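Local coordinates for protein peptidyl-prolyl cis-trans isomerase cyclophilin-type (Toxoplasma gondii, PDB 3BO7) that probably speeds protein folding by catalysing the cis-trans isomerisation of peptide bonds that precede proline, as cyclophilins do, at residues A[35-39]-A[40-44]; A[141-144]-A[145-149]. All coordinates share one frame; numbering follows the deposited sequence.

Contact 1. Residues A[35-39]-A[40-44]; sequences LRLCA and VKYFD. With EDO (1,2-ethanediol), chain N.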
loop_
_atom_site.group_PDB
_atom_site.type_symbol
_atom_site.label_atom_id
_atom_site.label_comp_id
_atom_site.label_asym_id
_atom_site.label_seq_id
_atom_site.Cartn_x
_atom_site.Cartn_y
_atom_site.Cartn_z
ATOM N N LEU A 35 -3.690 -3.409 9.345
ATOM C CA LEU A 35 -3.133 -3.390 10.695
ATOM C C LEU A 35 -3.089 -4.783 11.291
ATOM O O LEU A 35 -2.135 -5.132 11.990
ATOM C CB LEU A 35 -3.901 -2.402 11.600
ATOM C CG LEU A 35 -3.735 -0.909 11.242
ATOM C CD1 LEU A 35 -4.792 -0.031 11.906
ATOM C CD2 LEU A 35 -2.336 -0.383 11.566
ATOM N N ARG A 36 -4.102 -5.591 11.002
ATOM C CA ARG A 36 -4.064 -7.006 11.399
ATOM C C ARG A 36 -2.891 -7.757 10.753
ATOM O O ARG A 36 -2.316 -8.655 11.374
ATOM C CB ARG A 36 -5.391 -7.709 11.114
ATOM C CG ARG A 36 -6.534 -7.261 12.024
ATOM C CD ARG A 36 -7.775 -8.091 11.825
ATOM N NE ARG A 36 -8.991 -7.360 12.171
ATOM C CZ ARG A 36 -10.136 -7.940 12.523
ATOM N NH1 ARG A 36 -10.212 -9.261 12.593
ATOM N NH2 ARG A 36 -11.207 -7.206 12.815
ATOM N N LEU A 37 -2.526 -7.364 9.532
ATOM C CA LEU A 37 -1.392 -7.955 8.811
ATOM C C LEU A 37 -0.065 -7.426 9.336
ATOM O O LEU A 37 0.892 -8.190 9.482
ATOM C CB LEU A 37 -1.498 -7.698 7.297
ATOM C CG LEU A 37 -2.577 -8.431 6.490
ATOM C CD1 LEU A 37 -2.617 -7.903 5.069
ATOM C CD2 LEU A 37 -2.359 -9.931 6.496
ATOM N N CYS A 38 -0.013 -6.117 9.608
ATOM C CA CYS A 38 1.116 -5.516 10.331
ATOM C C CYS A 38 1.402 -6.237 11.661
ATOM O O CYS A 38 2.565 -6.436 12.024
ATOM C CB CYS A 38 0.880 -4.023 10.587
ATOM S SG CYS A 38 0.987 -2.991 9.120
ATOM N N ALA A 39 0.340 -6.636 12.363
ATOM C CA ALA A 39 0.461 -7.308 13.657
ATOM C C ALA A 39 1.293 -8.593 13.583
ATOM O O ALA A 39 2.154 -8.823 14.439
ATOM C CB ALA A 39 -0.924 -7.588 14.250
ATOM N N VAL A 40 1.054 -9.403 12.553
ATOM C CA VAL A 40 1.731 -10.692 12.375
ATOM C C VAL A 40 2.955 -10.617 11.452
ATOM O O VAL A 40 3.434 -11.652 10.963
ATOM C CB VAL A 40 0.765 -11.782 11.860
ATOM C CG1 VAL A 40 -0.330 -12.035 12.866
ATOM C CG2 VAL A 40 0.173 -11.397 10.498
ATOM N N LYS A 41 3.445 -9.397 11.218
ATOM C CA LYS A 41 4.674 -9.128 10.435
ATOM C C LYS A 41 4.632 -9.568 8.955
ATOM O O LYS A 41 5.664 -9.666 8.289
ATOM C CB LYS A 41 5.935 -9.671 11.148
ATOM C CG LYS A 41 6.110 -9.236 12.619
ATOM C CD LYS A 41 6.081 -7.720 12.795
ATOM C CE LYS A 41 6.232 -7.298 14.262
ATOM N NZ LYS A 41 7.604 -7.539 14.801
ATOM N N TYR A 42 3.423 -9.803 8.458
ATOM C CA TYR A 42 3.134 -10.145 7.063
ATOM C C TYR A 42 3.925 -9.365 6.004
ATOM O O TYR A 42 4.378 -9.949 5.014
ATOM C CB TYR A 42 1.632 -9.956 6.848
ATOM C CG TYR A 42 1.107 -10.224 5.467
ATOM C CD1 TYR A 42 0.632 -11.493 5.109
ATOM C CD2 TYR A 42 1.036 -9.196 4.523
ATOM C CE1 TYR A 42 0.129 -11.727 3.839
ATOM C CE2 TYR A 42 0.542 -9.426 3.259
ATOM C CZ TYR A 42 0.085 -10.683 2.923
ATOM O OH TYR A 42 -0.422 -10.881 1.663
ATOM N N PHE A 43 4.090 -8.057 6.205
ATOM C CA PHE A 43 4.720 -7.201 5.193
ATOM C C PHE A 43 6.249 -7.182 5.242
ATOM O O PHE A 43 6.898 -6.690 4.310
ATOM C CB PHE A 43 4.161 -5.774 5.245
ATOM C CG PHE A 43 2.725 -5.669 4.819
ATOM C CD1 PHE A 43 2.376 -5.747 3.469
ATOM C CD2 PHE A 43 1.716 -5.497 5.768
ATOM C CE1 PHE A 43 1.040 -5.656 3.066
ATOM C CE2 PHE A 43 0.380 -5.398 5.381
ATOM C CZ PHE A 43 0.036 -5.478 4.024
ATOM N N ASP A 44 6.817 -7.709 6.326
ATOM C CA ASP A 44 8.266 -7.804 6.465
ATOM C C ASP A 44 8.823 -8.621 5.313
ATOM O O ASP A 44 8.359 -9.738 5.058
ATOM C CB ASP A 44 8.647 -8.450 7.805
ATOM C CG ASP A 44 8.449 -7.513 8.997
ATOM O OD1 ASP A 44 7.728 -6.487 8.872
ATOM O OD2 ASP A 44 9.020 -7.814 10.069
HETATM C C1 EDO N . -13.854 -9.488 11.876
HETATM O O1 EDO N . -14.248 -9.862 10.550
HETATM C C2 EDO N . -13.528 -10.753 12.664
HETATM O O2 EDO N . -12.651 -10.456 13.761
#
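One face of the Tyr42 ring carries the CD2 methyl of Leu37, a CH-pi contact with CD2 3.8 Å from the ring centroid and 19° off the normal, while Phe43 CG lies in plane at the edge of that ring. Tyr42 CD2 in turn stands 3.6 Å above the plane of the Phe43 ring, over its centre. Tyr42 belongs to, and Phe43 follows, the Schellman motif that ends helix 28-39 of the cyclophilin fold. The Leu37 methyl is displaced toward the rim, by the CG-CD1 bond, with Leu37 CD2 3.6 Å from Tyr42 CG. The Phe43 ring takes Leu37 from an oblique direction, its CE2 3.5 Å from Leu37 CB, and Cys38 SG stands obliquely to the same ring, 5.4 Å from its centroid, in a Cys sulfur-aromatic contact. Lys41, with its positive phi, is the C-prime residue and turns the chain back; a type I turn runs on from Lys41 to Asp44. Tyr42 N donates to Leu37 O at 3.2 Å, tilted from the carbonyl plane, and Val40 N adds a weak bond to that oxygen. With CG anti to the backbone N (chi1 179°), the phenol runs alongside Leu37, both pointing the same way. Its hydroxyl is hydrogen-bonded to Ser117 OG, and Arg65 makes a cation-pi contact with the ring. Phe43 stacks on Phe34 and, with Cys38, touches Ile169 of strand 166-171, so the helix end is packed against the sheet. On the exposed side, Arg36 forms a salt bridge with Asp32, and Arg36 NH1 hydrogen-bonds O2 of a 1,2-ethanediol, probably from the crystallisation liquor, which lies at the guanidinium edge. The inner Schellman bond, Lys41 N to Cys38 O at 3.2 Å, meets that oxygen from above the carbonyl plane, 69° out of it.

Contact 2. Residues A[141-144]-A[145-149]; sequences GGLD and VLRQW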
loop_
_atom_site.group_PDB
_atom_site.type_symbol
_atom_site.label_atom_id
_atom_site.label_comp_id
_atom_site.label_asym_id
_atom_site.label_seq_id
_atom_site.Cartn_x
_atom_site.Cartn_y
_atom_site.Cartn_z
ATOM N N GLY A 141 4.597 11.882 5.866
ATOM C CA GLY A 141 6.018 12.157 5.999
ATOM C C GLY A 141 6.843 11.151 5.219
ATOM O O GLY A 141 6.634 9.941 5.330
ATOM N N GLY A 142 7.789 11.662 4.434
ATOM C CA GLY A 142 8.646 10.836 3.589
ATOM C C GLY A 142 8.362 11.013 2.109
ATOM O O GLY A 142 8.661 10.131 1.310
ATOM N N LEU A 143 7.792 12.155 1.736
ATOM C CA LEU A 143 7.428 12.422 0.343
ATOM C C LEU A 143 8.657 12.452 -0.553
ATOM O O LEU A 143 8.559 12.172 -1.754
ATOM C CB LEU A 143 6.649 13.738 0.203
ATOM C CG LEU A 143 5.214 13.885 0.726
ATOM C CD1 LEU A 143 4.682 15.260 0.363
ATOM C CD2 LEU A 143 4.272 12.803 0.206
ATOM N N ASP A 144 9.808 12.790 0.034
ATOM C CA ASP A 144 11.072 12.850 -0.707
ATOM C C ASP A 144 11.725 11.483 -0.913
ATOM O O ASP A 144 12.484 11.300 -1.863
ATOM C CB ASP A 144 12.031 13.876 -0.089
ATOM C CG ASP A 144 11.593 15.312 -0.371
ATOM O OD1 ASP A 144 12.106 15.920 -1.333
ATOM O OD2 ASP A 144 10.701 15.817 0.343
ATOM N N VAL A 145 11.418 10.530 -0.034
ATOM C CA VAL A 145 11.767 9.120 -0.258
ATOM C C VAL A 145 10.981 8.603 -1.474
ATOM O O VAL A 145 11.522 7.920 -2.348
ATOM C CB VAL A 145 11.484 8.256 1.002
ATOM C CG1 VAL A 145 11.465 6.758 0.668
ATOM C CG2 VAL A 145 12.510 8.547 2.084
ATOM N N LEU A 146 9.705 8.974 -1.523
ATOM C CA LEU A 146 8.807 8.620 -2.614
ATOM C C LEU A 146 9.327 9.179 -3.928
ATOM O O LEU A 146 9.356 8.471 -4.934
ATOM C CB LEU A 146 7.413 9.169 -2.322
ATOM C CG LEU A 146 6.174 8.303 -2.533
ATOM C CD1 LEU A 146 6.336 6.893 -1.970
ATOM C CD2 LEU A 146 4.971 9.011 -1.904
ATOM N N ARG A 147 9.758 10.442 -3.906
ATOM C CA ARG A 147 10.331 11.102 -5.081
ATOM C C ARG A 147 11.611 10.431 -5.609
ATOM O O ARG A 147 11.883 10.474 -6.806
ATOM C CB ARG A 147 10.558 12.589 -4.808
ATOM C CG ARG A 147 9.275 13.394 -4.769
ATOM C CD ARG A 147 9.526 14.874 -4.534
ATOM N NE ARG A 147 8.263 15.584 -4.340
ATOM C CZ ARG A 147 7.765 15.939 -3.157
ATOM N NH1 ARG A 147 8.425 15.680 -2.029
ATOM N NH2 ARG A 147 6.602 16.570 -3.101
ATOM N N GLN A 148 12.374 9.800 -4.720
ATOM C CA GLN A 148 13.546 9.021 -5.120
ATOM C C GLN A 148 13.145 7.669 -5.706
ATOM O O GLN A 148 13.782 7.180 -6.645
ATOM C CB GLN A 148 14.522 8.824 -3.949
ATOM C CG GLN A 148 15.351 10.060 -3.590
ATOM C CD GLN A 148 15.968 10.746 -4.814
ATOM O OE1 GLN A 148 16.765 10.150 -5.544
ATOM N NE2 GLN A 148 15.592 11.999 -5.038
ATOM N N TRP A 149 12.098 7.063 -5.146
ATOM C CA TRP A 149 11.564 5.821 -5.684
ATOM C C TRP A 149 11.061 5.998 -7.105
ATOM O O TRP A 149 11.176 5.085 -7.916
ATOM C CB TRP A 149 10.433 5.279 -4.819
ATOM C CG TRP A 149 10.862 4.773 -3.484
ATOM C CD1 TRP A 149 12.139 4.704 -2.990
ATOM C CD2 TRP A 149 10.012 4.222 -2.479
ATOM N NE1 TRP A 149 12.127 4.164 -1.728
ATOM C CE2 TRP A 149 10.834 3.856 -1.391
ATOM C CE3 TRP A 149 8.632 4.007 -2.388
ATOM C CZ2 TRP A 149 10.319 3.287 -0.227
ATOM C CZ3 TRP A 149 8.123 3.440 -1.231
ATOM C CH2 TRP A 149 8.964 3.085 -0.167
#
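Gly142 O accepts two backbone bonds from the first turn of helix 143-149: a straight one from Leu146 N, 3.2 Å away and in the carbonyl plane, and a weak one from Val145 N. Gly142 is the N-cap residue, and its positive phi (111°) suits glycine because a CB would press against the preceding carbonyl oxygen. Further along, Arg147 N donates to Leu143 O at 3.0 Å and Gln148 N to Asp144 O at 3.2 Å, the latter from above the carbonyl plane. These i to i+4 bonds give the main-chain acceptors of residues 142 to 144 their partners, and Trp149 N to Val145 O continues the pattern. Among the side chains, Asp144 and Arg147 form a salt bridge one turn apart, OD2 to NH1 at 3.3 Å. The carboxylate oxygen lies at the guanidinium edge, near its plane, yet the two flat groups are turned 53° from each other. An extended chain from CG to NE carries the arginine back over the first turn: its CG lies 3.3 Å from Leu143 O, and NH1 reaches Leu143 CB at 3.5 Å, approaching obliquely. NH1 thus has a charged partner and an aliphatic neighbour together. Being near the N-terminus of the helix, the carboxylate would probably also be favoured by the helix dipole. Val145 CG1, anti to the backbone N (chi1 164°), lies 3.4 Å above one face of the Trp149 ring, toward its rim. The indole NE1 is bonded to Gln15 O. Helix 143-149 follows directly on strand 135-141, whose last residue, Gly141, still pairs with Asn19; Val145, Leu146 and Trp149 rest on Leu18 of strand 16-22, and Leu146 also touches the loop residues Ile102 and Phe123.

The two contacts treat opposite helix ends: contact 1 closes helix 28-39, whereas contact 2 opens helix 143-149. Their centres are 22 Å apart and they do not touch, the nearest atoms being about 11 Å from each other, but both helices pack on the same antiparallel sheet, one on strand 166-171 and the other on strand 16-22. Both have backbone bonds at a helix end. To these contact 1, partly buried, adds aromatic and aliphatic packing, and contact 2, at the surface, a salt bridge, with Leu146 and Trp149 buried against strand 16-22. A positive-phi residue stands at each helix end, C-prime in contact 1 and N-cap in contact 2.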